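Polyguluronate lyase (Corynebacterium sp., PDB 1UAI) probably cleaves the poly(alpha-L-guluronate) blocks of alginate as a lyase with a jelly-roll beta-sandwich fold. Local coordinates at residues E101-L106 with P111-A116. Numbering follows the deposited sequence.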
ATOM      1  N   GLU A 101      -4.566  -7.707   4.871  1.00  4.90           N
ATOM      2  CA  GLU A 101      -3.821  -6.772   5.690  1.00  4.73           C
ATOM      3  C   GLU A 101      -4.668  -6.249   6.828  1.00  4.89           C
ATOM      4  O   GLU A 101      -5.877  -6.489   6.897  1.00  5.08           O
ATOM      5  CB  GLU A 101      -3.340  -5.583   4.846  1.00  6.69           C
ATOM      6  CG  GLU A 101      -4.462  -4.683   4.333  1.00  7.16           C
ATOM      7  CD  GLU A 101      -3.955  -3.510   3.501  1.00  6.31           C
ATOM      8  OE1 GLU A 101      -2.835  -3.607   2.952  1.00  6.69           O
ATOM      9  OE2 GLU A 101      -4.678  -2.495   3.378  1.00  6.69           O
ATOM     10  N   ALA A 102      -4.007  -5.541   7.730  1.00  4.98           N
ATOM     11  CA  ALA A 102      -4.672  -4.916   8.854  1.00  4.95           C
ATOM     12  C   ALA A 102      -4.009  -3.566   9.071  1.00  5.11           C
ATOM     13  O   ALA A 102      -2.792  -3.432   8.917  1.00  5.31           O
ATOM     14  CB  ALA A 102      -4.532  -5.769  10.111  1.00  6.03           C
ATOM     15  N   PHE A 103      -4.815  -2.557   9.386  1.00  4.85           N
ATOM     16  CA  PHE A 103      -4.292  -1.231   9.695  1.00  5.06           C
ATOM     17  C   PHE A 103      -4.041  -1.328  11.203  1.00  4.85           C
ATOM     18  O   PHE A 103      -4.952  -1.679  11.959  1.00  6.00           O
ATOM     19  CB  PHE A 103      -5.336  -0.152   9.394  1.00  4.51           C
ATOM     20  CG  PHE A 103      -5.640   0.017   7.926  1.00  4.32           C
ATOM     21  CD1 PHE A 103      -4.854   0.840   7.123  1.00  5.09           C
ATOM     22  CD2 PHE A 103      -6.723  -0.641   7.349  1.00  4.48           C
ATOM     23  CE1 PHE A 103      -5.146   1.007   5.767  1.00  5.01           C
ATOM     24  CE2 PHE A 103      -7.021  -0.481   5.997  1.00  5.59           C
ATOM     25  CZ  PHE A 103      -6.231   0.345   5.206  1.00  6.04           C
ATOM     26  N   ASN A 104      -2.821  -1.023  11.638  1.00  5.49           N
ATOM     27  CA  ASN A 104      -2.460  -1.140  13.053  1.00  5.94           C
ATOM     28  C   ASN A 104      -2.358   0.159  13.832  1.00  6.27           C
ATOM     29  O   ASN A 104      -2.554   0.172  15.048  1.00  7.07           O
ATOM     30  CB  ASN A 104      -1.091  -1.813  13.216  1.00  6.03           C
ATOM     31  CG  ASN A 104      -0.948  -3.094  12.430  1.00  5.95           C
ATOM     32  OD1 ASN A 104       0.002  -3.244  11.656  1.00  6.26           O
ATOM     33  ND2 ASN A 104      -1.863  -4.035  12.637  1.00  6.89           N
ATOM     34  N   HIS A 105      -2.038   1.245  13.145  1.00  5.83           N
ATOM     35  CA  HIS A 105      -1.810   2.505  13.832  1.00  6.36           C
ATOM     36  C   HIS A 105      -2.103   3.656  12.888  1.00  5.62           C
ATOM     37  O   HIS A 105      -1.873   3.552  11.683  1.00  5.79           O
ATOM     38  CB  HIS A 105      -0.339   2.525  14.266  1.00  7.17           C
ATOM     39  CG  HIS A 105      -0.055   3.355  15.479  1.00  7.18           C
ATOM     40  ND1 HIS A 105       0.196   4.708  15.415  1.00  7.72           N
ATOM     41  CD2 HIS A 105       0.070   3.010  16.782  1.00  8.61           C
ATOM     42  CE1 HIS A 105       0.467   5.160  16.626  1.00  8.87           C
ATOM     43  NE2 HIS A 105       0.398   4.149  17.474  1.00  9.72           N
ATOM     44  N   LEU A 106      -2.598   4.755  13.444  1.00  5.83           N
ATOM     45  CA  LEU A 106      -2.931   5.928  12.653  1.00  5.96           C
ATOM     46  C   LEU A 106      -2.251   7.169  13.200  1.00  6.11           C
ATOM     47  O   LEU A 106      -2.015   7.281  14.402  1.00  6.48           O
ATOM     48  CB  LEU A 106      -4.445   6.151  12.660  1.00  6.46           C
ATOM     49  CG  LEU A 106      -5.289   5.077  11.975  1.00  5.86           C
ATOM     50  CD1 LEU A 106      -6.759   5.295  12.288  1.00  6.76           C
ATOM     51  CD2 LEU A 106      -5.041   5.119  10.474  1.00  7.33           C
ATOM     52  N   PRO A 111      -6.028  11.155  11.142  1.00  6.77           N
ATOM     53  CA  PRO A 111      -5.870   9.696  11.148  1.00  6.25           C
ATOM     54  C   PRO A 111      -6.208   9.025   9.822  1.00  5.45           C
ATOM     55  O   PRO A 111      -7.117   8.194   9.751  1.00  5.94           O
ATOM     56  CB  PRO A 111      -6.804   9.272  12.272  1.00  7.48           C
ATOM     57  CG  PRO A 111      -7.953  10.214  12.083  1.00  8.49           C
ATOM     58  CD  PRO A 111      -7.275  11.550  11.827  1.00  7.98           C
ATOM     59  N   HIS A 112      -5.447   9.370   8.786  1.00  5.47           N
ATOM     60  CA  HIS A 112      -5.669   8.856   7.439  1.00  5.16           C
ATOM     61  C   HIS A 112      -4.503   7.991   6.969  1.00  4.68           C
ATOM     62  O   HIS A 112      -3.342   8.394   7.060  1.00  5.34           O
ATOM     63  CB  HIS A 112      -5.865  10.028   6.479  1.00  5.82           C
ATOM     64  CG  HIS A 112      -7.010  10.929   6.836  1.00  6.26           C
ATOM     65  ND1 HIS A 112      -7.301  12.070   6.121  1.00  7.78           N
ATOM     66  CD2 HIS A 112      -7.940  10.852   7.817  1.00  6.68           C
ATOM     67  CE1 HIS A 112      -8.361  12.657   6.646  1.00  6.99           C
ATOM     68  NE2 HIS A 112      -8.769  11.938   7.675  1.00  7.16           N
ATOM     69  N   LEU A 113      -4.822   6.821   6.423  1.00  4.46           N
ATOM     70  CA  LEU A 113      -3.802   5.877   5.990  1.00  4.05           C
ATOM     71  C   LEU A 113      -4.279   5.022   4.815  1.00  4.18           C
ATOM     72  O   LEU A 113      -5.391   4.496   4.835  1.00  4.85           O
ATOM     73  CB  LEU A 113      -3.444   4.990   7.187  1.00  5.14           C
ATOM     74  CG  LEU A 113      -2.462   3.830   7.044  1.00  4.65           C
ATOM     75  CD1 LEU A 113      -1.118   4.327   6.539  1.00  5.37           C
ATOM     76  CD2 LEU A 113      -2.309   3.150   8.395  1.00  5.35           C
ATOM     77  N   VAL A 114      -3.430   4.883   3.799  1.00  3.97           N
ATOM     78  CA  VAL A 114      -3.755   4.093   2.609  1.00  5.09           C
ATOM     79  C   VAL A 114      -2.986   2.765   2.656  1.00  4.39           C
ATOM     80  O   VAL A 114      -1.769   2.752   2.863  1.00  5.30           O
ATOM     81  CB  VAL A 114      -3.403   4.893   1.330  1.00  4.54           C
ATOM     82  CG1 VAL A 114      -3.486   4.006   0.102  1.00  4.83           C
ATOM     83  CG2 VAL A 114      -4.359   6.071   1.196  1.00  5.98           C
ATOM     84  N   GLY A 115      -3.698   1.654   2.458  1.00  3.78           N
ATOM     85  CA  GLY A 115      -3.071   0.342   2.543  1.00  4.21           C
ATOM     86  C   GLY A 115      -2.899  -0.485   1.280  1.00  3.66           C
ATOM     87  O   GLY A 115      -2.220  -1.512   1.305  1.00  4.25           O
ATOM     88  N   ALA A 116      -3.521  -0.065   0.188  1.00  3.97           N
ATOM     89  CA  ALA A 116      -3.390  -0.771  -1.078  1.00  4.45           C
ATOM     90  C   ALA A 116      -3.924   0.123  -2.173  1.00  4.45           C
ATOM     91  O   ALA A 116      -4.826   0.930  -1.937  1.00  4.63           O
ATOM     92  CB  ALA A 116      -4.166  -2.081  -1.047  1.00  5.63           C
TER
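Phe103 overlaps Leu113 along one edge of its ring: methyl CD2 of Leu113 lies in the ring plane, 3.7 Å from Phe103 CD1. The two side chains run past each other in opposite directions, each reaching toward the opposite strand's backbone. With CG anti to its own N (chi1 176°), Leu113 extends across the gap and puts CD2 3.3 Å from His105 O; the phenyl ring in turn brings its edge to the peptide between Val114 and Gly115, with CE1 3.7 Å from Gly115 N. Both the ring and the carboxyl group of Glu101 close on the Gly115 backbone. The Glu101 chain, extended beyond CG, places OE1 2.7 Å from Gly115 O. Toward the turn, Leu106 sends CD2 to Leu113 CB at 3.7 Å, while its CB meets Pro111 CB at 3.9 Å. The contact illustrates how the layers of a beta-sandwich join: the axes of 101-105 and 112-116 come within 8.6 Å, nearly antiparallel at 156°, held by interdigitating side chains. Strand 95-105 lies between strands 211-223 and 158-165 in one sheet, and strand 112-119 belongs to the other; Val214 of strand 211-223 touches Glu101, Phe103 and Leu113, and Leu130 of strand 124-131 packs on Phe103.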